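Local coordinates for protein arginine kinase (Anthopleura japonica, PDB 4RF6) that catalyses the reversible transfer of phosphate from ATP to L-arginine, giving phosphoarginine and ADP, in a single chain carrying two tandem phosphagen kinase repeats, at residues G73-D78 against A205-E210; F195-G198 against L202-A205; E375-P380 against S384-Y389; R509-V514 against V579-E584; Q538-D543 against I569-D574. One frame throughout, in Å; residues are numbered along the deposited sequence.

The five contacts sample both repeats of a double-domain kinase. Contacts 1 and 2 belong to the first repeat, share A205, and have centres 9 Å apart. They meet through N208, whose side chain joins E203 and G198, and through L202, which packs against Y75. Both therefore border the arginine site inferred by similarity from Y75, E232 and C278. In the second repeat, contact 5 is nested within the chain loop closed by contact 4; their centres are 15 Å apart, and strands 568-572 and 577-581 pair directly. Contact 3 belongs to the start of that repeat, its centre about 35 Å from that of contact 4 and about 65 Å from that of contact 1.

Contact 1: G73-D78 against A205-E210; sequences GVYAGD and AGINKE
Y75 lies against A205 and I207 where the probable substrate-binding loop of the N-terminal domain meets the Schellman motif that ends helix 200-205 of the catalytic domain. Residues 71-75 probably bind substrate, as in related kinases, so this interface between the two domains borders the likely arginine site. With CG of Y75 anti to the carbonyl carbon, chi1 of -67° swings the ring to A205 and chi2 of 83° turns a face to its methyl. There A205 CB makes a CH-pi contact, 3.8 Å from the centroid of the Y75 ring and displaced toward CD1. The I207 side chain crosses that of Y75 at about a right angle, and I207 CD1 lies oblique to the ring, 3.9 Å from Y75 CD2. Beyond the contact the Y75 side chain also touches F201 and L202, and it lies about 4 Å from that of C278, as I207 does from E232, both probable substrate residues. G206, with its positive phi, turns the chain out of the helix and into a type I turn. Across that turn K209 folds back, and K209 NZ donates to G206 O over 2.7 Å, with the carbonyl of P145 as a second acceptor.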
# COMPACT_ATOMS: atom_id res chain seq x y z
N GLY A 73 19.13 22.91 -17.38
CA GLY A 73 19.15 24.37 -17.42
C GLY A 73 18.54 25.06 -18.63
O GLY A 73 18.71 26.27 -18.80
N VAL A 74 17.84 24.31 -19.48
CA VAL A 74 17.05 24.93 -20.54
C VAL A 74 15.64 24.33 -20.60
O VAL A 74 15.43 23.16 -20.25
CB VAL A 74 17.70 24.80 -21.93
CG1 VAL A 74 19.13 25.34 -21.92
CG2 VAL A 74 17.69 23.36 -22.41
N TYR A 75 14.68 25.14 -21.03
CA TYR A 75 13.33 24.67 -21.32
C TYR A 75 12.95 25.19 -22.70
O TYR A 75 13.37 26.28 -23.09
CB TYR A 75 12.34 25.16 -20.28
CG TYR A 75 12.54 24.59 -18.89
CD1 TYR A 75 13.48 25.14 -18.02
CD2 TYR A 75 11.78 23.52 -18.43
CE1 TYR A 75 13.66 24.63 -16.75
CE2 TYR A 75 11.95 23.00 -17.16
CZ TYR A 75 12.90 23.56 -16.33
OH TYR A 75 13.08 23.05 -15.06
N ALA A 76 12.15 24.42 -23.44
CA ALA A 76 11.67 24.86 -24.75
C ALA A 76 10.30 25.50 -24.63
O ALA A 76 9.37 24.90 -24.07
CB ALA A 76 11.62 23.69 -25.71
N GLY A 77 10.15 26.72 -25.14
CA GLY A 77 8.89 27.42 -25.03
C GLY A 77 7.87 26.87 -26.02
O GLY A 77 6.66 27.02 -25.84
N ASP A 78 8.38 26.23 -27.07
CA ASP A 78 7.53 25.62 -28.09
C ASP A 78 8.32 24.61 -28.89
O ASP A 78 9.53 24.47 -28.70
CB ASP A 78 6.90 26.69 -29.01
CG ASP A 78 7.94 27.61 -29.64
OD1 ASP A 78 9.14 27.28 -29.64
OD2 ASP A 78 7.54 28.68 -30.16
N ALA A 205 11.70 29.50 -15.63
CA ALA A 205 11.43 28.98 -16.97
C ALA A 205 10.24 29.69 -17.62
O ALA A 205 10.02 29.55 -18.83
CB ALA A 205 11.18 27.49 -16.91
N GLY A 206 9.48 30.42 -16.82
CA GLY A 206 8.29 31.12 -17.29
C GLY A 206 7.05 30.25 -17.18
O GLY A 206 5.97 30.62 -17.67
N ILE A 207 7.20 29.10 -16.54
CA ILE A 207 6.14 28.09 -16.48
C ILE A 207 5.02 28.47 -15.50
O ILE A 207 3.86 28.08 -15.68
CB ILE A 207 6.74 26.69 -16.19
CG1 ILE A 207 7.47 26.18 -17.44
CG2 ILE A 207 5.68 25.67 -15.76
CD1 ILE A 207 8.29 24.91 -17.23
N ASN A 208 5.36 29.27 -14.49
CA ASN A 208 4.40 29.68 -13.47
C ASN A 208 3.41 30.77 -13.88
O ASN A 208 2.56 31.15 -13.08
CB ASN A 208 5.13 30.13 -12.20
CG ASN A 208 5.45 28.98 -11.27
OD1 ASN A 208 4.84 27.92 -11.35
ND2 ASN A 208 6.42 29.18 -10.38
N LYS A 209 3.53 31.28 -15.11
CA LYS A 209 2.68 32.39 -15.56
C LYS A 209 1.19 32.11 -15.34
O LYS A 209 0.71 30.99 -15.56
CB LYS A 209 2.95 32.76 -17.02
CG LYS A 209 4.31 33.42 -17.26
CD LYS A 209 4.38 34.13 -18.62
CE LYS A 209 4.32 33.15 -19.79
NZ LYS A 209 5.47 32.19 -19.83
N GLU A 210 0.47 33.14 -14.90
CA GLU A 210 -0.96 33.08 -14.60
C GLU A 210 -1.38 32.08 -13.51
O GLU A 210 -2.56 31.71 -13.46
CB GLU A 210 -1.80 32.83 -15.87
CG GLU A 210 -1.31 33.51 -17.15
CD GLU A 210 -1.26 35.03 -17.06
OE1 GLU A 210 -0.61 35.63 -17.94
OE2 GLU A 210 -1.88 35.62 -16.15

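Contact 2: F195-G198 against L202-A205; sequences FKKG and LEAA
The carboxylate of E203, the flat group of this contact, meets an aliphatic part of K197: E203 OE1 lies 4.0 Å from K197 CE, whereas K197 NZ and E203 OE1 remain 4.7 Å apart. Opposite charges are thus neighbours without a direct salt bridge. A water makes a loose link instead, accepting weakly from K197 NZ at 3.5 Å and donating weakly to E203 OE2 at 3.4 Å. The firmer hold comes from the N208 amide, which donates to E203 OE1 through ND2 and accepts from G198 N through OD1, tying the loop 195-198 and the helix to one side chain. The E203 chain leaves the helix with CG anti to the backbone N and then bends at chi2 (68°), bringing the carboxylate round toward the extended lysine. Apolar packing joins G198 and L202. G198 turns its CA to the leucine, 3.8 Å from L202 CD1 and 4.0 Å from L202 CB, and its lack of a side chain lets both carbons come this close. Between the two segments D199 OD1 accepts from L202 N near the start of helix 200-205. The whole is a tight loop-to-helix connection in the phosphagen kinase catalytic domain, with L202 beside Y75 and E232 of the probable arginine site.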
# COMPACT_ATOMS: atom_id res chain seq x y z
N PHE A 195 -0.42 19.29 -6.38
CA PHE A 195 0.80 20.01 -6.71
C PHE A 195 0.59 21.49 -6.43
O PHE A 195 -0.54 21.97 -6.44
CB PHE A 195 1.28 19.75 -8.15
CG PHE A 195 0.36 20.27 -9.23
CD1 PHE A 195 0.59 21.52 -9.81
CD2 PHE A 195 -0.68 19.49 -9.72
CE1 PHE A 195 -0.22 21.99 -10.84
CE2 PHE A 195 -1.50 19.95 -10.74
CZ PHE A 195 -1.27 21.21 -11.30
N LYS A 196 1.68 22.21 -6.16
CA LYS A 196 1.61 23.62 -5.82
C LYS A 196 2.34 24.45 -6.86
O LYS A 196 2.86 23.90 -7.84
CB LYS A 196 2.22 23.89 -4.44
CG LYS A 196 1.69 23.00 -3.32
CD LYS A 196 2.42 23.28 -2.02
CE LYS A 196 2.12 22.23 -0.96
NZ LYS A 196 2.76 22.58 0.35
N LYS A 197 2.38 25.77 -6.65
CA LYS A 197 3.11 26.67 -7.55
C LYS A 197 4.51 26.13 -7.78
O LYS A 197 5.15 25.64 -6.84
CB LYS A 197 3.16 28.08 -6.98
CG LYS A 197 3.65 29.13 -7.97
CD LYS A 197 3.50 30.55 -7.43
CE LYS A 197 3.80 31.57 -8.52
NZ LYS A 197 3.49 32.96 -8.09
N GLY A 198 4.97 26.19 -9.02
CA GLY A 198 6.23 25.57 -9.40
C GLY A 198 7.40 26.17 -8.66
O GLY A 198 7.35 27.34 -8.28
N LEU A 202 10.94 26.14 -12.31
CA LEU A 202 9.78 26.38 -13.17
C LEU A 202 9.46 27.88 -13.24
O LEU A 202 9.08 28.40 -14.30
CB LEU A 202 8.56 25.61 -12.66
CG LEU A 202 8.74 24.10 -12.54
CD1 LEU A 202 7.41 23.43 -12.25
CD2 LEU A 202 9.37 23.54 -13.80
N GLU A 203 9.62 28.55 -12.10
CA GLU A 203 9.45 30.00 -12.04
C GLU A 203 10.32 30.70 -13.09
O GLU A 203 9.83 31.47 -13.91
CB GLU A 203 9.80 30.50 -10.63
CG GLU A 203 9.76 32.01 -10.47
CD GLU A 203 8.35 32.58 -10.58
OE1 GLU A 203 7.38 31.83 -10.39
OE2 GLU A 203 8.23 33.79 -10.87
N ALA A 204 11.62 30.41 -13.06
CA ALA A 204 12.56 31.06 -13.98
C ALA A 204 12.35 30.65 -15.44
O ALA A 204 12.79 31.34 -16.36
CB ALA A 204 13.99 30.80 -13.54
N ALA A 205 11.70 29.50 -15.63
CA ALA A 205 11.43 28.98 -16.97
C ALA A 205 10.24 29.69 -17.62
O ALA A 205 10.02 29.55 -18.83
CB ALA A 205 11.18 27.49 -16.91
O HOH W 1 4.82 34.00 -11.14

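Contact 3: E375-P380 against S384-Y389; sequences EVLKNP and SLLRKY
L386 and R387 carry helix 385-389 against the loop at 375-380, in the small, mainly helical N-terminal domain that opens the second phosphagen kinase repeat. The helix is introduced by S384, its N-cap: S384 OG accepts from R387 N at 3.2 Å, in nearly a straight line. L386 follows, its side chain crossing that of L377 at about a right angle, with L386 CG 4.0 Å from L377 CD1. I413 and V417 of helix 409-418 also pack on L386. R387 buries the largest area. Its CG is anti to the backbone N, and a bend at chi2 (-81°) lays the chain antiparallel to the L377 side chain and past the L377 carbonyl, where R387 CG is tightly placed, 3.1 Å from L377 O. The guanidinium then reaches a cluster of backbone carbonyls. N379 O sits over one face, 2.9 Å above the plane and off toward the rim; this would suit an electrostatic attraction, although the angle to NH2 is too poor for a hydrogen bond. P380, though poorly ordered, supplies the acceptor proper, its O near the guanidinium plane: R387 NH1 donates to P380 O over 2.9 Å, from above the carbonyl plane.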
# COMPACT_ATOMS: atom_id res chain seq x y z
N GLU A 375 19.38 -23.24 11.82
CA GLU A 375 20.38 -23.48 12.86
C GLU A 375 20.08 -22.77 14.18
O GLU A 375 20.42 -23.27 15.25
CB GLU A 375 21.77 -23.09 12.36
CG GLU A 375 22.92 -23.86 13.01
CD GLU A 375 23.03 -25.29 12.51
OE1 GLU A 375 22.47 -25.58 11.43
OE2 GLU A 375 23.67 -26.12 13.18
N VAL A 376 19.44 -21.60 14.10
CA VAL A 376 19.12 -20.81 15.28
C VAL A 376 18.22 -21.56 16.27
O VAL A 376 18.19 -21.25 17.46
CB VAL A 376 18.45 -19.46 14.92
CG1 VAL A 376 19.30 -18.68 13.94
CG2 VAL A 376 17.06 -19.67 14.35
N LEU A 377 17.50 -22.56 15.78
CA LEU A 377 16.61 -23.35 16.62
C LEU A 377 17.38 -24.32 17.50
O LEU A 377 16.88 -24.78 18.53
CB LEU A 377 15.59 -24.12 15.77
CG LEU A 377 14.51 -23.30 15.06
CD1 LEU A 377 13.54 -24.19 14.30
CD2 LEU A 377 13.77 -22.44 16.07
N LYS A 378 18.61 -24.64 17.10
CA LYS A 378 19.44 -25.59 17.84
C LYS A 378 19.83 -25.07 19.23
O LYS A 378 20.13 -25.86 20.13
CB LYS A 378 20.69 -25.95 17.03
CG LYS A 378 20.40 -26.46 15.62
CD LYS A 378 21.50 -27.38 15.14
CE LYS A 378 21.10 -28.13 13.87
NZ LYS A 378 22.06 -29.23 13.57
N ASN A 379 19.81 -23.75 19.38
CA ASN A 379 20.07 -23.08 20.66
C ASN A 379 19.15 -23.58 21.77
O ASN A 379 17.93 -23.54 21.64
CB ASN A 379 19.90 -21.57 20.50
CG ASN A 379 20.46 -20.77 21.67
OD1 ASN A 379 20.65 -21.29 22.77
ND2 ASN A 379 20.71 -19.49 21.44
N PRO A 380 19.75 -24.07 22.87
CA PRO A 380 19.05 -24.58 24.06
C PRO A 380 18.00 -23.64 24.65
O PRO A 380 16.88 -24.08 24.86
CB PRO A 380 20.19 -24.81 25.05
CG PRO A 380 21.32 -25.21 24.17
CD PRO A 380 21.19 -24.36 22.93
N SER A 384 10.31 -21.85 22.08
CA SER A 384 9.11 -21.81 21.25
C SER A 384 8.60 -23.22 20.97
O SER A 384 9.37 -24.19 21.01
CB SER A 384 9.39 -21.09 19.94
OG SER A 384 10.32 -21.82 19.16
N LEU A 385 7.30 -23.35 20.69
CA LEU A 385 6.73 -24.64 20.31
C LEU A 385 7.30 -25.09 18.97
O LEU A 385 7.35 -26.28 18.66
CB LEU A 385 5.20 -24.55 20.23
CG LEU A 385 4.46 -24.15 21.50
CD1 LEU A 385 2.98 -23.97 21.23
CD2 LEU A 385 4.66 -25.19 22.59
N LEU A 386 7.73 -24.11 18.17
CA LEU A 386 8.40 -24.38 16.90
C LEU A 386 9.63 -25.24 17.13
O LEU A 386 9.79 -26.29 16.50
CB LEU A 386 8.80 -23.07 16.22
CG LEU A 386 9.67 -23.21 14.97
CD1 LEU A 386 8.95 -24.05 13.92
CD2 LEU A 386 10.06 -21.84 14.40
N ARG A 387 10.49 -24.80 18.04
CA ARG A 387 11.71 -25.52 18.36
C ARG A 387 11.38 -26.88 18.95
O ARG A 387 12.02 -27.89 18.64
CB ARG A 387 12.54 -24.70 19.35
CG ARG A 387 14.00 -25.14 19.51
CD ARG A 387 14.15 -26.33 20.44
NE ARG A 387 15.54 -26.57 20.83
CZ ARG A 387 16.06 -26.16 21.97
NH1 ARG A 387 15.32 -25.50 22.85
NH2 ARG A 387 17.33 -26.42 22.24
N LYS A 388 10.36 -26.91 19.81
CA LYS A 388 9.97 -28.13 20.50
C LYS A 388 9.59 -29.25 19.54
O LYS A 388 9.91 -30.41 19.78
CB LYS A 388 8.81 -27.84 21.46
CG LYS A 388 8.39 -29.04 22.31
CD LYS A 388 7.32 -28.65 23.32
CE LYS A 388 6.99 -29.82 24.23
NZ LYS A 388 5.84 -29.52 25.13
N TYR A 389 8.93 -28.89 18.44
CA TYR A 389 8.33 -29.90 17.56
C TYR A 389 8.97 -30.05 16.18
O TYR A 389 8.84 -31.10 15.54
CB TYR A 389 6.82 -29.67 17.45
CG TYR A 389 6.10 -29.92 18.75
CD1 TYR A 389 6.14 -31.17 19.36
CD2 TYR A 389 5.38 -28.90 19.38
CE1 TYR A 389 5.48 -31.40 20.55
CE2 TYR A 389 4.73 -29.13 20.57
CZ TYR A 389 4.78 -30.38 21.15
OH TYR A 389 4.14 -30.61 22.34

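Contact 4: R509-V514 against V579-E584; sequences RKVVGV and VWINEE
I581 meets V511 and V512 through one extended branch. Its CG1 is anti to the carbonyl carbon (chi1 -56°) and the chain then runs straight on (chi2 -180°), carrying CD1 out from the strand toward the helix. V511 answers with CG1, set anti to the backbone N (chi1 174°), and V512 with CG2. I581 CD1 thus touches two consecutive valines of the helix. V511 CG1 touches I581 CD1 at 3.6 Å and I581 CG1 at 4.0 Å, the two chains sliding past each other in opposite directions. V512 CG2 reaches the same methyl, I581 CD1, at 4.0 Å, but here the chains cross at about a right angle. The contact is wholly apolar; the CA atoms of V511 and I581 are 7.8 Å apart, a distance that the side chains bridge. Past I581 the strand ends and N582 follows, its side chain touching I507 and E508 of the helix and its ND2 bonded to the G566 carbonyl. Y526 of strand 524-528 packs on both V512 and I581, and L515, one helical turn on from V511, packs on I581 and V579. Helix 501-516 thus lies on the antiparallel sheet, with helix 598-616 beside it touching V514, while strand 577-581 runs between strands 568-572 and 587-594.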
# COMPACT_ATOMS: atom_id res chain seq x y z
N ARG A 509 -13.79 -5.44 0.24
CA ARG A 509 -14.97 -5.05 -0.54
C ARG A 509 -16.22 -5.83 -0.12
O ARG A 509 -17.29 -5.24 0.07
CB ARG A 509 -14.71 -5.27 -2.03
CG ARG A 509 -15.76 -4.67 -2.95
CD ARG A 509 -15.51 -5.03 -4.42
NE ARG A 509 -16.06 -6.33 -4.77
CZ ARG A 509 -15.35 -7.45 -4.84
NH1 ARG A 509 -15.93 -8.60 -5.17
NH2 ARG A 509 -14.05 -7.43 -4.58
N LYS A 510 -16.08 -7.14 0.04
CA LYS A 510 -17.24 -7.98 0.37
C LYS A 510 -17.69 -7.82 1.82
O LYS A 510 -18.89 -7.85 2.11
CB LYS A 510 -16.96 -9.44 0.04
CG LYS A 510 -16.50 -9.65 -1.39
CD LYS A 510 -16.99 -10.96 -2.00
CE LYS A 510 -16.29 -12.16 -1.41
NZ LYS A 510 -16.28 -13.29 -2.39
N VAL A 511 -16.74 -7.66 2.74
CA VAL A 511 -17.09 -7.44 4.15
C VAL A 511 -17.81 -6.10 4.34
O VAL A 511 -18.89 -6.04 4.95
CB VAL A 511 -15.87 -7.53 5.08
CG1 VAL A 511 -16.26 -7.15 6.49
CG2 VAL A 511 -15.28 -8.93 5.05
N VAL A 512 -17.23 -5.03 3.80
CA VAL A 512 -17.85 -3.70 3.84
C VAL A 512 -19.26 -3.75 3.27
O VAL A 512 -20.18 -3.16 3.83
CB VAL A 512 -17.01 -2.65 3.08
CG1 VAL A 512 -17.79 -1.33 2.95
CG2 VAL A 512 -15.70 -2.41 3.80
N GLY A 513 -19.43 -4.47 2.16
CA GLY A 513 -20.75 -4.68 1.57
C GLY A 513 -21.77 -5.22 2.56
O GLY A 513 -22.85 -4.64 2.74
N VAL A 514 -21.43 -6.33 3.21
CA VAL A 514 -22.30 -6.92 4.22
C VAL A 514 -22.53 -5.95 5.38
O VAL A 514 -23.68 -5.74 5.80
CB VAL A 514 -21.73 -8.24 4.78
CG1 VAL A 514 -22.66 -8.82 5.82
CG2 VAL A 514 -21.51 -9.25 3.66
N VAL A 579 -15.95 -3.85 14.32
CA VAL A 579 -15.27 -4.80 13.43
C VAL A 579 -13.94 -4.22 12.95
O VAL A 579 -13.88 -3.07 12.51
CB VAL A 579 -16.13 -5.16 12.21
CG1 VAL A 579 -15.43 -6.22 11.37
CG2 VAL A 579 -17.50 -5.66 12.64
N TRP A 580 -12.89 -5.02 13.04
CA TRP A 580 -11.63 -4.69 12.39
C TRP A 580 -11.49 -5.56 11.16
O TRP A 580 -11.68 -6.78 11.23
CB TRP A 580 -10.45 -4.91 13.32
CG TRP A 580 -10.33 -3.88 14.40
CD1 TRP A 580 -11.05 -2.73 14.52
CD2 TRP A 580 -9.43 -3.91 15.51
NE1 TRP A 580 -10.65 -2.04 15.64
CE2 TRP A 580 -9.66 -2.74 16.26
CE3 TRP A 580 -8.45 -4.81 15.94
CZ2 TRP A 580 -8.94 -2.45 17.43
CZ3 TRP A 580 -7.73 -4.52 17.10
CH2 TRP A 580 -7.99 -3.35 17.83
N ILE A 581 -11.16 -4.94 10.03
CA ILE A 581 -11.02 -5.66 8.77
C ILE A 581 -9.57 -5.79 8.34
O ILE A 581 -8.85 -4.79 8.21
CB ILE A 581 -11.84 -5.01 7.64
CG1 ILE A 581 -13.31 -4.89 8.06
CG2 ILE A 581 -11.72 -5.81 6.35
CD1 ILE A 581 -14.20 -4.26 6.99
N ASN A 582 -9.14 -7.04 8.14
CA ASN A 582 -7.79 -7.35 7.67
C ASN A 582 -6.67 -6.87 8.58
O ASN A 582 -5.59 -6.51 8.12
CB ASN A 582 -7.59 -6.86 6.22
CG ASN A 582 -8.31 -7.72 5.20
OD1 ASN A 582 -8.35 -8.94 5.34
ND2 ASN A 582 -8.88 -7.09 4.18
N GLU A 583 -6.94 -6.87 9.89
CA GLU A 583 -5.90 -6.62 10.87
C GLU A 583 -5.00 -7.87 10.99
O GLU A 583 -4.21 -8.15 10.09
CB GLU A 583 -6.52 -6.23 12.22
CG GLU A 583 -5.53 -5.67 13.24
CD GLU A 583 -5.35 -6.59 14.44
OE1 GLU A 583 -6.19 -7.49 14.64
OE2 GLU A 583 -4.36 -6.41 15.18
N GLU A 584 -5.14 -8.63 12.07
CA GLU A 584 -4.38 -9.88 12.23
C GLU A 584 -5.13 -11.03 11.56
O GLU A 584 -4.53 -11.88 10.90
CB GLU A 584 -4.15 -10.20 13.71
CG GLU A 584 -3.28 -11.43 13.96
CD GLU A 584 -3.00 -11.66 15.44
OE1 GLU A 584 -3.48 -10.86 16.27
OE2 GLU A 584 -2.30 -12.64 15.78

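Contact 5: Q538-D543 against I569-D574; sequences QKLVND and IFHNND
K539 and L540 are the helix residues that reach strand 568-572, one by a polar end and the other by its methyls. Just before them, Q538 makes its bond along its own helix, Q538 NE2 donating to N542 OD1 at 2.9 Å. K539 comes from the direction opposite to H571. Its chain bends at chi3 and again at chi4, and brings NZ to the edge of the imidazole near the ring plane, where K539 NZ donates weakly to H571 NE2 at 3.4 Å. The histidine is better fixed on its other nitrogen. With CG between the backbone N and the carbonyl carbon, chi1 of 74° places the ring so that H571 ND1 can donate to N572 O over 2.8 Å at 158°, consistent with NE2 acting as acceptor of the weak bond from K539 NZ. L540 follows with two branches: L540 CD1 meets I569 CD1 tip to tip at 4.2 Å, and L540 CD2 comes obliquely to H571 CD2, also at 4.2 Å. V541 turns to L546 instead. At the end of the helix D543 OD2 lies 5.1 Å from H571 NE2, not in contact. The axes of helix 538-542 and strand 569-572 pass 11.6 Å apart at a crossing angle of 61°, a helix laid over the antiparallel sheet of the phosphagen kinase catalytic domain.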
# COMPACT_ATOMS: atom_id res chain seq x y z
N GLN A 538 -8.19 10.55 15.18
CA GLN A 538 -8.28 11.00 16.56
C GLN A 538 -9.57 10.54 17.24
O GLN A 538 -9.56 10.06 18.37
CB GLN A 538 -8.18 12.53 16.63
CG GLN A 538 -8.01 13.04 18.04
CD GLN A 538 -6.83 12.39 18.74
OE1 GLN A 538 -5.68 12.64 18.40
NE2 GLN A 538 -7.12 11.53 19.71
N LYS A 539 -10.67 10.70 16.52
CA LYS A 539 -11.98 10.26 16.99
C LYS A 539 -11.97 8.76 17.30
O LYS A 539 -12.45 8.33 18.36
CB LYS A 539 -13.05 10.59 15.95
CG LYS A 539 -14.30 9.73 16.03
CD LYS A 539 -15.41 10.24 15.11
CE LYS A 539 -16.05 9.09 14.36
NZ LYS A 539 -15.94 7.80 15.12
N LEU A 540 -11.40 7.98 16.39
CA LEU A 540 -11.31 6.53 16.56
C LEU A 540 -10.41 6.15 17.73
O LEU A 540 -10.73 5.23 18.49
CB LEU A 540 -10.85 5.86 15.27
CG LEU A 540 -11.87 5.90 14.14
CD1 LEU A 540 -11.26 5.46 12.82
CD2 LEU A 540 -13.08 5.04 14.48
N VAL A 541 -9.28 6.86 17.88
CA VAL A 541 -8.37 6.61 19.00
C VAL A 541 -9.07 6.86 20.33
O VAL A 541 -8.91 6.10 21.29
CB VAL A 541 -7.11 7.51 18.95
CG1 VAL A 541 -6.08 7.02 19.95
CG2 VAL A 541 -6.51 7.52 17.55
N ASN A 542 -9.85 7.94 20.39
CA ASN A 542 -10.57 8.31 21.60
C ASN A 542 -11.59 7.26 22.05
O ASN A 542 -11.82 7.07 23.24
CB ASN A 542 -11.24 9.67 21.44
CG ASN A 542 -10.24 10.81 21.31
OD1 ASN A 542 -9.06 10.66 21.64
ND2 ASN A 542 -10.71 11.96 20.84
N ASP A 543 -12.19 6.56 21.08
CA ASP A 543 -13.11 5.47 21.39
C ASP A 543 -12.37 4.14 21.57
O ASP A 543 -12.98 3.12 21.87
CB ASP A 543 -14.18 5.33 20.30
CG ASP A 543 -15.26 6.39 20.38
OD1 ASP A 543 -15.45 6.97 21.47
OD2 ASP A 543 -15.93 6.63 19.36
N ILE A 569 -12.03 -0.10 9.56
CA ILE A 569 -12.73 -0.19 10.83
C ILE A 569 -14.21 0.15 10.66
O ILE A 569 -14.56 1.15 10.03
CB ILE A 569 -12.12 0.78 11.87
CG1 ILE A 569 -10.65 0.43 12.11
CG2 ILE A 569 -12.92 0.75 13.17
CD1 ILE A 569 -9.85 1.52 12.78
N PHE A 570 -15.08 -0.68 11.23
CA PHE A 570 -16.51 -0.43 11.24
C PHE A 570 -16.99 -0.44 12.69
O PHE A 570 -16.54 -1.27 13.49
CB PHE A 570 -17.23 -1.51 10.43
CG PHE A 570 -18.73 -1.44 10.50
CD1 PHE A 570 -19.43 -2.07 11.52
CD2 PHE A 570 -19.45 -0.76 9.53
CE1 PHE A 570 -20.81 -2.01 11.58
CE2 PHE A 570 -20.83 -0.69 9.58
CZ PHE A 570 -21.52 -1.33 10.61
N HIS A 571 -17.90 0.46 13.03
CA HIS A 571 -18.55 0.39 14.33
C HIS A 571 -19.98 0.91 14.25
O HIS A 571 -20.28 1.78 13.43
CB HIS A 571 -17.74 1.16 15.39
CG HIS A 571 -17.84 2.64 15.27
ND1 HIS A 571 -18.94 3.35 15.68
CD2 HIS A 571 -16.96 3.56 14.79
CE1 HIS A 571 -18.75 4.64 15.46
NE2 HIS A 571 -17.55 4.79 14.92
N ASN A 572 -20.86 0.38 15.09
CA ASN A 572 -22.25 0.83 15.08
C ASN A 572 -22.44 2.18 15.77
O ASN A 572 -21.53 2.70 16.41
CB ASN A 572 -23.19 -0.24 15.65
CG ASN A 572 -23.02 -0.43 17.15
OD1 ASN A 572 -22.02 -0.01 17.73
ND2 ASN A 572 -23.99 -1.09 17.78
N ASN A 573 -23.64 2.74 15.65
CA ASN A 573 -23.91 4.05 16.22
C ASN A 573 -23.92 4.03 17.75
O ASN A 573 -23.55 5.01 18.39
CB ASN A 573 -25.22 4.60 15.68
CG ASN A 573 -25.19 4.79 14.17
OD1 ASN A 573 -24.21 5.28 13.61
ND2 ASN A 573 -26.27 4.39 13.50
N ASP A 574 -24.36 2.91 18.33
CA ASP A 574 -24.41 2.76 19.78
C ASP A 574 -23.02 2.49 20.38
O ASP A 574 -22.85 2.53 21.60
CB ASP A 574 -25.38 1.64 20.17
CG ASP A 574 -26.83 1.97 19.82
OD1 ASP A 574 -27.14 3.17 19.67
OD2 ASP A 574 -27.64 1.03 19.69